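Local coordinates for serine protease (Arthrobacter nicotinovorans, PDB 3WY8), which cleaves protein substrates, keratin among them, this chain being the trypsin-like protease domain that forms the C-terminal part of a longer precursor, at residues K13-L18 / N22-G27; N28-A33 / G183-V188; G50-N55 / Q82-G87; N165-S170 / G194-T199. All coordinates share one frame; numbering follows the deposited sequence.

In the fold
The chain has the two-barrel architecture of trypsin-like proteases, with His43, Asp92 and Ser171 in the geometry of a catalytic triad. Interactions 1 and 2 follow each other along strand 21-29, their centres about 18 Å apart: the first is a hairpin of the N-terminal barrel, the second ties that strand to the C-terminal barrel. Interaction 3, its centre about 14 Å from that of interaction 1, joins it where Thr17 pairs with Thr54 and Asn55. Interaction 4 lies on the loop leading to Ser171 and meets interaction 1 through Ser26 OG and Gly169 O, 2.8 Å apart. Interactions 2 and 4 do not touch, their centres being about 22 Å apart.

Interaction 1. Residues K13-L18 / N22-G27; sequences KIFFTL and NYVCSG
Phe16 spreads one ring face over the CB of Tyr23, its hydrogen-bonded partner in an antiparallel beta hairpin. From CB outward the ring is steered back over the opposite strand, because CG stands between the backbone N and the carbonyl carbon (chi1 68°). CD2 then lies near the carbonyl of Tyr23, and CE2 reaches Cys25 SG at 3.6 Å, a sulfur-aromatic contact that meets the ring obliquely. At the tip, CZ sits 3.4 Å from Tyr23 CB, a CH-pi contact over the face, while CE1 approaches Tyr23 CD2 at 3.8 Å; the two rings are inclined to each other by 38°. A large flat residue suits this place because it spans two partners on the same face of the hairpin, Tyr23 and Cys25. An alanine here would be likely to strip the cover from Tyr23 CB and leave the Cys25 sulfur without its aromatic neighbour.

The backbones hold the register with paired bonds: Phe16 N to Tyr23 O, 3.0 Å, is matched by its reciprocal, and Ile14 and Cys25 repeat the pattern. On the face carrying Phe15 and Val24, Thr17 OG1 donates to Asn22 OD1 at 2.8 Å, almost in line with that C=O bond, the two short side chains lying side by side. Lys13 stretches past Val24 to a hydrogen bond with Gly138 O.

Within the six-stranded barrel, strand 55-60 flanks the hairpin through Phe15 and Ile57, and Cys25 is tied by a disulfide to Cys44, beside the probable catalytic His43.

Interaction 2. Residues N28-A33 / G183-V188; sequences NSVTAA and GYQNSV
Asn28 and Gln185 join their amides across the seam between the two barrels of the trypsin-like fold, one on strand 21-29 of the N-terminal barrel, the other on strand 185-188 of the C-terminal sheet. Asn28 ND2 donates to Gln185 OE1 at 3.0 Å with a fairly straight N-H (160°). The acceptor lies in the amide plane of Asn28, but the donor stands above the carbonyl plane of Gln185, since the two amides are turned 54° apart. The two side chains run antiparallel where they pass. Val30 stands roughly perpendicular to Gln185, its CG1 only 3.2 Å from Gln185 OE1, so a methyl group packs against the acceptor oxygen.

Both polar ends are buried, and further partners fix them. Gln185 OE1 is also bonded to Ser39 OG on strand 37-40, while Asn28 OD1 pairs with His10 ND1 and its ND2 with Ser113 OG. Glutamine suits the site because it combines the reach to cross the seam with an acceptor and a donor at its end. A leucine in its place would probably leave Asn28 ND2 without this acceptor and Ser187 O without its amide donor.

That second bond sets the rotation of the Gln185 amide. With CG anti to the backbone N (chi1 -177°), the extended chain carries the amide to where NE2 donates to Ser187 O, two residues on in the same strand, at 3.0 Å.

Interaction 3. Residues G50-N55 / Q82-G87; sequences GAYATN and QWASNG
One main-chain hydrogen bond, from Gly50 N to Ala84 O, joins a surface loop to the C-terminal part of a short helix on the N-terminal barrel side of the trypsin-like fold. The loop leads from strand 37-40 to strand 55-60, and the helix, 81-84, follows strand 72-78. The bond is 3.0 Å long, with an N-H angle of 154°. Glycine suits residue 50 because of its backbone, with phi 144° and psi -144°: a side chain would collide with the carbonyl oxygen of the residue before.

Beside the bond, Ala84 CB points toward the loop and lies 4.0 Å from Tyr52 OH and 4.4 Å from Tyr52 CZ. The methyl meets the phenol obliquely, and an alanine is small enough to let the loop come this close. The hydroxyl of Tyr52 has its own partner in Ala79 N, so Tyr52 also holds the chain just before the helix.

After Ala84, Gly87 N bonds to Trp83 O at 2.8 Å, and Gly87 CA rests over one face of the indole. Trp83 in turn touches the probable catalytic His43 and donates through NE1 to Asn46 O.

Ala84 O lies near the C-terminal end of the short helix, where Gly50 N of the loop supplies a donor. Being wholly main-chain, the bond depends on glycine for its backbone shape alone.

Interaction 4. Residues N165-S170 / G194-T199; sequences NMTGGS and GSNSST
Thr167 meets Asn196 at a slant, where the loop leading to the probable nucleophilic serine of this trypsin-like fold passes the loop before strand 199-202. The methyl of Thr167 does the touching: CG2 lies 4.1 Å from Asn196 CG and 3.7 Å from Ser195 O. With chi1 at 57°, OG1 is placed between the backbone N and the carbonyl carbon, and CG2 is swung out toward the other loop. A threonine suits this place by being two-sided, since its hydroxyl bonds to Ala133 O while its methyl packs against the other loop.

Much of the remaining contact passes through water. One molecule accepts from Gly168 N at 2.9 Å and donates to Ser195 O at 2.8 Å, linking the two backbones beside the threonine. Another sits 2.7 Å from Ser197 O, near Met166 O as well.

The shape of the first loop comes from a type II beta turn, Thr167 to Ser170, with Gly169 at its third position, where positive phi favours glycine. Thr167 O closes it, taking both Ser170 N, at 3.0 Å, and Ser170 OG, at 2.8 Å, the hydroxyl standing 41° above the carbonyl plane.

Interaction 1. Residues K13-L18 / N22-G27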
# COMPACT_ATOMS: atom_id res chain seq x y z
N LYS A 13 -6.40 -4.82 4.90
CA LYS A 13 -7.34 -4.33 3.91
C LYS A 13 -7.80 -2.94 4.34
O LYS A 13 -7.96 -2.67 5.53
CB LYS A 13 -8.52 -5.28 3.82
CG LYS A 13 -9.47 -5.02 2.64
CD LYS A 13 -10.59 -6.06 2.63
CE LYS A 13 -11.63 -5.78 1.56
NZ LYS A 13 -11.15 -6.07 0.18
N ILE A 14 -8.00 -2.06 3.36
CA ILE A 14 -8.46 -0.70 3.61
C ILE A 14 -9.84 -0.49 3.01
O ILE A 14 -10.08 -0.86 1.86
CB ILE A 14 -7.48 0.35 3.03
CG1 ILE A 14 -6.12 0.26 3.73
CG2 ILE A 14 -8.03 1.76 3.15
CD1 ILE A 14 -4.99 0.97 2.98
N PHE A 15 -10.74 0.10 3.80
CA PHE A 15 -12.05 0.53 3.33
C PHE A 15 -12.07 2.04 3.47
O PHE A 15 -11.78 2.57 4.55
CB PHE A 15 -13.16 -0.08 4.19
CG PHE A 15 -13.24 -1.58 4.12
CD1 PHE A 15 -14.15 -2.20 3.26
CD2 PHE A 15 -12.41 -2.37 4.92
CE1 PHE A 15 -14.23 -3.59 3.20
CE2 PHE A 15 -12.49 -3.76 4.86
CZ PHE A 15 -13.41 -4.37 4.01
N PHE A 16 -12.41 2.75 2.40
CA PHE A 16 -12.37 4.21 2.47
C PHE A 16 -13.43 4.94 1.65
O PHE A 16 -14.06 4.36 0.77
CB PHE A 16 -10.95 4.74 2.17
CG PHE A 16 -10.49 4.54 0.74
CD1 PHE A 16 -10.44 5.61 -0.14
CD2 PHE A 16 -10.08 3.29 0.30
CE1 PHE A 16 -10.01 5.44 -1.46
CE2 PHE A 16 -9.64 3.11 -1.02
CZ PHE A 16 -9.60 4.19 -1.90
N THR A 17 -13.63 6.21 1.99
CA THR A 17 -14.52 7.09 1.25
C THR A 17 -13.67 8.22 0.68
O THR A 17 -12.98 8.92 1.41
CB THR A 17 -15.65 7.64 2.14
OG1 THR A 17 -16.38 6.54 2.70
CG2 THR A 17 -16.61 8.49 1.33
N LEU A 18 -13.73 8.38 -0.64
CA LEU A 18 -12.94 9.39 -1.34
C LEU A 18 -13.78 10.02 -2.44
O LEU A 18 -14.34 9.32 -3.28
CB LEU A 18 -11.67 8.76 -1.92
CG LEU A 18 -10.69 9.67 -2.67
CD1 LEU A 18 -10.08 10.72 -1.75
CD2 LEU A 18 -9.59 8.84 -3.32
N ASN A 22 -17.29 5.00 -2.22
CA ASN A 22 -16.70 3.96 -1.38
C ASN A 22 -15.81 2.99 -2.15
O ASN A 22 -16.23 2.42 -3.17
CB ASN A 22 -17.79 3.22 -0.61
CG ASN A 22 -18.58 4.14 0.28
OD1 ASN A 22 -18.01 4.90 1.06
ND2 ASN A 22 -19.91 4.11 0.14
N TYR A 23 -14.60 2.80 -1.65
CA TYR A 23 -13.58 2.01 -2.33
C TYR A 23 -12.84 1.08 -1.37
O TYR A 23 -12.94 1.23 -0.15
CB TYR A 23 -12.55 2.93 -2.99
CG TYR A 23 -13.09 3.93 -3.98
CD1 TYR A 23 -13.51 3.53 -5.25
CD2 TYR A 23 -13.17 5.29 -3.65
CE1 TYR A 23 -14.00 4.46 -6.17
CE2 TYR A 23 -13.66 6.22 -4.57
CZ TYR A 23 -14.07 5.80 -5.83
OH TYR A 23 -14.56 6.70 -6.74
N VAL A 24 -12.08 0.14 -1.93
CA VAL A 24 -11.15 -0.68 -1.15
C VAL A 24 -9.72 -0.57 -1.66
O VAL A 24 -9.49 -0.28 -2.84
CB VAL A 24 -11.52 -2.19 -1.12
CG1 VAL A 24 -12.68 -2.43 -0.19
CG2 VAL A 24 -11.77 -2.74 -2.52
N CYS A 25 -8.78 -0.80 -0.76
CA CYS A 25 -7.37 -0.86 -1.07
C CYS A 25 -6.69 -1.84 -0.12
O CYS A 25 -7.35 -2.56 0.63
CB CYS A 25 -6.74 0.53 -0.96
SG CYS A 25 -6.78 1.53 -2.48
N SER A 26 -5.36 -1.85 -0.15
CA SER A 26 -4.56 -2.66 0.76
C SER A 26 -3.47 -1.76 1.34
O SER A 26 -3.15 -0.71 0.78
CB SER A 26 -3.95 -3.84 0.01
OG SER A 26 -4.96 -4.58 -0.64
N GLY A 27 -2.91 -2.17 2.47
CA GLY A 27 -1.90 -1.37 3.14
C GLY A 27 -1.04 -2.18 4.09
O GLY A 27 -1.23 -3.40 4.24
O HOH W 1 -9.06 -4.62 -0.86
O HOH W 2 -14.58 9.37 -6.06

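Interaction 2. Residues N28-A33 / G183-V188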
# COMPACT_ATOMS: atom_id res chain seq x y z
N ASN A 28 -0.11 -1.50 4.75
CA ASN A 28 0.86 -2.18 5.60
C ASN A 28 1.28 -1.31 6.77
O ASN A 28 1.57 -0.12 6.59
CB ASN A 28 2.08 -2.56 4.77
CG ASN A 28 3.01 -3.50 5.49
OD1 ASN A 28 2.58 -4.50 6.07
ND2 ASN A 28 4.30 -3.21 5.44
N SER A 29 1.32 -1.90 7.97
CA SER A 29 1.87 -1.23 9.14
C SER A 29 3.39 -1.10 8.97
O SER A 29 4.09 -2.10 8.83
CB SER A 29 1.53 -1.99 10.41
OG SER A 29 2.13 -1.39 11.55
N VAL A 30 3.88 0.14 8.95
CA VAL A 30 5.32 0.39 8.76
C VAL A 30 5.93 1.03 9.99
O VAL A 30 5.26 1.79 10.71
CB VAL A 30 5.62 1.24 7.49
CG1 VAL A 30 5.30 0.45 6.23
CG2 VAL A 30 4.88 2.58 7.50
N THR A 31 7.19 0.70 10.25
CA THR A 31 7.87 1.20 11.44
C THR A 31 7.90 2.72 11.42
O THR A 31 8.16 3.32 10.38
CB THR A 31 9.28 0.62 11.57
OG1 THR A 31 9.22 -0.81 11.47
CG2 THR A 31 9.90 1.00 12.90
N ALA A 32 7.61 3.33 12.56
CA ALA A 32 7.49 4.78 12.67
C ALA A 32 7.47 5.16 14.14
O ALA A 32 6.90 4.43 14.96
CB ALA A 32 6.20 5.26 12.00
N ALA A 33 8.07 6.30 14.47
CA ALA A 33 8.10 6.78 15.85
C ALA A 33 6.72 6.83 16.50
O ALA A 33 6.58 6.53 17.69
CB ALA A 33 8.78 8.14 15.93
N GLY A 183 10.15 -8.96 5.34
CA GLY A 183 11.24 -8.11 4.84
C GLY A 183 10.97 -6.62 4.91
O GLY A 183 10.02 -6.17 5.57
N TYR A 184 11.82 -5.85 4.24
CA TYR A 184 11.67 -4.40 4.17
C TYR A 184 10.73 -4.01 3.04
O TYR A 184 10.83 -4.53 1.93
CB TYR A 184 13.02 -3.74 3.92
CG TYR A 184 13.95 -3.80 5.10
CD1 TYR A 184 13.91 -2.83 6.10
CD2 TYR A 184 14.88 -4.83 5.22
CE1 TYR A 184 14.76 -2.87 7.19
CE2 TYR A 184 15.74 -4.89 6.31
CZ TYR A 184 15.68 -3.91 7.29
OH TYR A 184 16.53 -3.96 8.36
N GLN A 185 9.82 -3.08 3.32
CA GLN A 185 8.95 -2.54 2.28
C GLN A 185 9.69 -1.50 1.44
O GLN A 185 10.41 -0.66 1.98
CB GLN A 185 7.67 -1.94 2.86
CG GLN A 185 6.73 -1.43 1.76
CD GLN A 185 5.34 -1.05 2.25
OE1 GLN A 185 5.05 -1.11 3.45
NE2 GLN A 185 4.48 -0.65 1.32
N ASN A 186 9.51 -1.55 0.12
CA ASN A 186 10.22 -0.65 -0.78
C ASN A 186 9.39 -0.17 -1.98
O ASN A 186 9.90 0.51 -2.85
CB ASN A 186 11.54 -1.31 -1.22
CG ASN A 186 12.41 -0.40 -2.09
OD1 ASN A 186 12.79 -0.79 -3.19
ND2 ASN A 186 12.72 0.80 -1.60
N SER A 187 8.10 -0.53 -1.99
CA SER A 187 7.12 0.04 -2.94
C SER A 187 5.70 -0.36 -2.54
O SER A 187 5.51 -1.01 -1.50
CB SER A 187 7.42 -0.37 -4.39
OG SER A 187 6.65 0.40 -5.29
N VAL A 188 4.72 0.05 -3.34
CA VAL A 188 3.32 -0.35 -3.19
C VAL A 188 2.74 -0.71 -4.55
O VAL A 188 3.23 -0.24 -5.58
CB VAL A 188 2.44 0.76 -2.55
CG1 VAL A 188 2.85 1.02 -1.11
CG2 VAL A 188 2.49 2.05 -3.38

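Interaction 3. Residues G50-N55 / Q82-G87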
# COMPACT_ATOMS: atom_id res chain seq x y z
N GLY A 50 -6.59 16.42 -5.62
CA GLY A 50 -7.81 16.85 -4.97
C GLY A 50 -7.83 16.62 -3.48
O GLY A 50 -6.80 16.74 -2.81
N ALA A 51 -9.01 16.27 -2.98
CA ALA A 51 -9.24 16.12 -1.56
C ALA A 51 -8.67 14.81 -1.03
O ALA A 51 -8.52 13.83 -1.78
CB ALA A 51 -10.73 16.21 -1.26
N TYR A 52 -8.35 14.80 0.25
CA TYR A 52 -8.04 13.57 0.97
C TYR A 52 -9.32 12.81 1.28
O TYR A 52 -10.41 13.38 1.28
CB TYR A 52 -7.26 13.88 2.25
CG TYR A 52 -5.80 14.18 2.01
CD1 TYR A 52 -4.88 13.14 1.86
CD2 TYR A 52 -5.33 15.49 1.95
CE1 TYR A 52 -3.53 13.40 1.64
CE2 TYR A 52 -3.98 15.76 1.73
CZ TYR A 52 -3.09 14.71 1.58
OH TYR A 52 -1.75 14.96 1.37
N ALA A 53 -9.18 11.51 1.54
CA ALA A 53 -10.30 10.66 1.94
C ALA A 53 -10.97 11.19 3.20
O ALA A 53 -10.30 11.68 4.11
CB ALA A 53 -9.81 9.23 2.17
N THR A 54 -12.30 11.09 3.24
CA THR A 54 -13.07 11.58 4.39
C THR A 54 -13.23 10.51 5.48
O THR A 54 -13.54 10.83 6.63
CB THR A 54 -14.45 12.12 3.96
OG1 THR A 54 -15.12 11.14 3.15
CG2 THR A 54 -14.29 13.42 3.16
N ASN A 55 -13.03 9.25 5.10
CA ASN A 55 -12.97 8.14 6.05
C ASN A 55 -12.02 7.09 5.51
O ASN A 55 -11.99 6.85 4.31
CB ASN A 55 -14.36 7.54 6.30
CG ASN A 55 -14.44 6.77 7.61
OD1 ASN A 55 -14.84 5.60 7.64
ND2 ASN A 55 -14.05 7.42 8.71
N GLN A 82 3.25 16.28 -5.20
CA GLN A 82 3.16 15.80 -6.57
C GLN A 82 1.94 14.90 -6.78
O GLN A 82 1.36 14.90 -7.87
CB GLN A 82 4.44 15.08 -6.98
CG GLN A 82 5.68 15.98 -7.06
CD GLN A 82 6.43 16.09 -5.74
OE1 GLN A 82 5.85 15.95 -4.66
NE2 GLN A 82 7.74 16.35 -5.82
N TRP A 83 1.55 14.16 -5.75
CA TRP A 83 0.31 13.40 -5.82
C TRP A 83 -0.94 14.25 -5.56
O TRP A 83 -1.85 14.30 -6.40
CB TRP A 83 0.30 12.16 -4.89
CG TRP A 83 -0.98 11.42 -5.13
CD1 TRP A 83 -2.10 11.43 -4.34
CD2 TRP A 83 -1.30 10.65 -6.29
NE1 TRP A 83 -3.09 10.68 -4.93
CE2 TRP A 83 -2.63 10.19 -6.13
CE3 TRP A 83 -0.59 10.30 -7.45
CZ2 TRP A 83 -3.26 9.40 -7.08
CZ3 TRP A 83 -1.22 9.50 -8.39
CH2 TRP A 83 -2.55 9.06 -8.20
N ALA A 84 -0.98 14.90 -4.40
CA ALA A 84 -2.17 15.62 -3.94
C ALA A 84 -2.54 16.80 -4.83
O ALA A 84 -3.72 17.13 -4.97
CB ALA A 84 -1.96 16.08 -2.50
N SER A 85 -1.53 17.42 -5.44
CA SER A 85 -1.73 18.61 -6.27
C SER A 85 -1.73 18.32 -7.77
O SER A 85 -2.35 19.05 -8.54
CB SER A 85 -0.66 19.67 -5.96
OG SER A 85 -0.92 20.87 -6.66
N ASN A 86 -1.04 17.25 -8.18
CA ASN A 86 -0.87 16.97 -9.61
C ASN A 86 -1.29 15.58 -10.09
O ASN A 86 -1.35 15.32 -11.29
CB ASN A 86 0.57 17.26 -10.04
CG ASN A 86 0.95 18.73 -9.91
OD1 ASN A 86 0.14 19.62 -10.18
ND2 ASN A 86 2.18 18.99 -9.49
N GLY A 87 -1.59 14.68 -9.15
CA GLY A 87 -1.90 13.28 -9.49
C GLY A 87 -0.81 12.58 -10.27
O GLY A 87 -1.08 11.72 -11.12

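Interaction 4. Residues N165-S170 / G194-T199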
# COMPACT_ATOMS: atom_id res chain seq x y z
N ASN A 165 -0.91 -11.20 -11.01
CA ASN A 165 -2.31 -11.34 -11.44
C ASN A 165 -3.31 -10.61 -10.54
O ASN A 165 -4.52 -10.70 -10.74
CB ASN A 165 -2.70 -12.82 -11.57
CG ASN A 165 -2.78 -13.55 -10.22
OD1 ASN A 165 -2.25 -13.08 -9.21
ND2 ASN A 165 -3.43 -14.71 -10.21
N MET A 166 -2.80 -9.89 -9.53
CA MET A 166 -3.68 -9.21 -8.58
C MET A 166 -4.42 -8.05 -9.23
O MET A 166 -3.88 -7.33 -10.07
CB MET A 166 -2.90 -8.75 -7.35
CG MET A 166 -2.44 -9.90 -6.47
SD MET A 166 -1.98 -9.40 -4.80
CE MET A 166 -0.52 -8.40 -5.13
N THR A 167 -5.68 -7.89 -8.84
CA THR A 167 -6.59 -6.96 -9.50
C THR A 167 -6.96 -5.80 -8.58
O THR A 167 -6.48 -5.73 -7.44
CB THR A 167 -7.87 -7.69 -9.93
OG1 THR A 167 -8.48 -8.30 -8.78
CG2 THR A 167 -7.56 -8.77 -10.98
N GLY A 168 -7.83 -4.91 -9.07
CA GLY A 168 -8.33 -3.78 -8.28
C GLY A 168 -8.66 -4.13 -6.84
O GLY A 168 -9.33 -5.12 -6.58
N GLY A 169 -8.19 -3.30 -5.92
CA GLY A 169 -8.31 -3.58 -4.49
C GLY A 169 -6.96 -3.93 -3.89
O GLY A 169 -6.72 -3.71 -2.70
N SER A 170 -6.07 -4.49 -4.71
CA SER A 170 -4.71 -4.80 -4.27
C SER A 170 -3.85 -3.54 -4.20
O SER A 170 -2.79 -3.54 -3.56
CB SER A 170 -4.07 -5.87 -5.16
OG SER A 170 -3.89 -5.39 -6.48
N GLY A 194 -4.84 -2.24 -17.84
CA GLY A 194 -6.09 -2.98 -17.95
C GLY A 194 -6.47 -3.67 -16.66
O GLY A 194 -5.63 -3.84 -15.77
N SER A 195 -7.74 -4.08 -16.56
CA SER A 195 -8.31 -4.61 -15.32
C SER A 195 -7.67 -5.90 -14.84
O SER A 195 -7.58 -6.13 -13.63
CB SER A 195 -9.82 -4.82 -15.48
OG SER A 195 -10.47 -3.58 -15.67
N ASN A 196 -7.25 -6.75 -15.78
CA ASN A 196 -6.59 -8.01 -15.47
C ASN A 196 -5.22 -8.12 -16.12
O ASN A 196 -4.88 -9.15 -16.69
CB ASN A 196 -7.45 -9.21 -15.86
CG ASN A 196 -8.57 -9.44 -14.89
OD1 ASN A 196 -8.44 -10.24 -13.96
ND2 ASN A 196 -9.66 -8.71 -15.06
N SER A 197 -4.45 -7.04 -16.02
CA SER A 197 -3.07 -7.02 -16.51
C SER A 197 -2.23 -8.07 -15.80
O SER A 197 -2.47 -8.39 -14.63
CB SER A 197 -2.45 -5.64 -16.27
OG SER A 197 -2.79 -5.15 -14.99
N SER A 198 -1.25 -8.61 -16.51
CA SER A 198 -0.37 -9.64 -15.98
C SER A 198 0.91 -9.06 -15.36
O SER A 198 1.81 -9.80 -14.97
CB SER A 198 -0.03 -10.66 -17.07
OG SER A 198 0.61 -10.02 -18.16
N THR A 199 0.98 -7.73 -15.28
CA THR A 199 2.08 -7.03 -14.61
C THR A 199 1.52 -5.99 -13.65
O THR A 199 0.57 -5.28 -13.98
CB THR A 199 3.01 -6.34 -15.65
OG1 THR A 199 3.52 -7.32 -16.56
CG2 THR A 199 4.19 -5.66 -14.96
O HOH W 3 -4.49 -8.44 -12.82
O HOH W 4 -9.04 -4.68 -11.69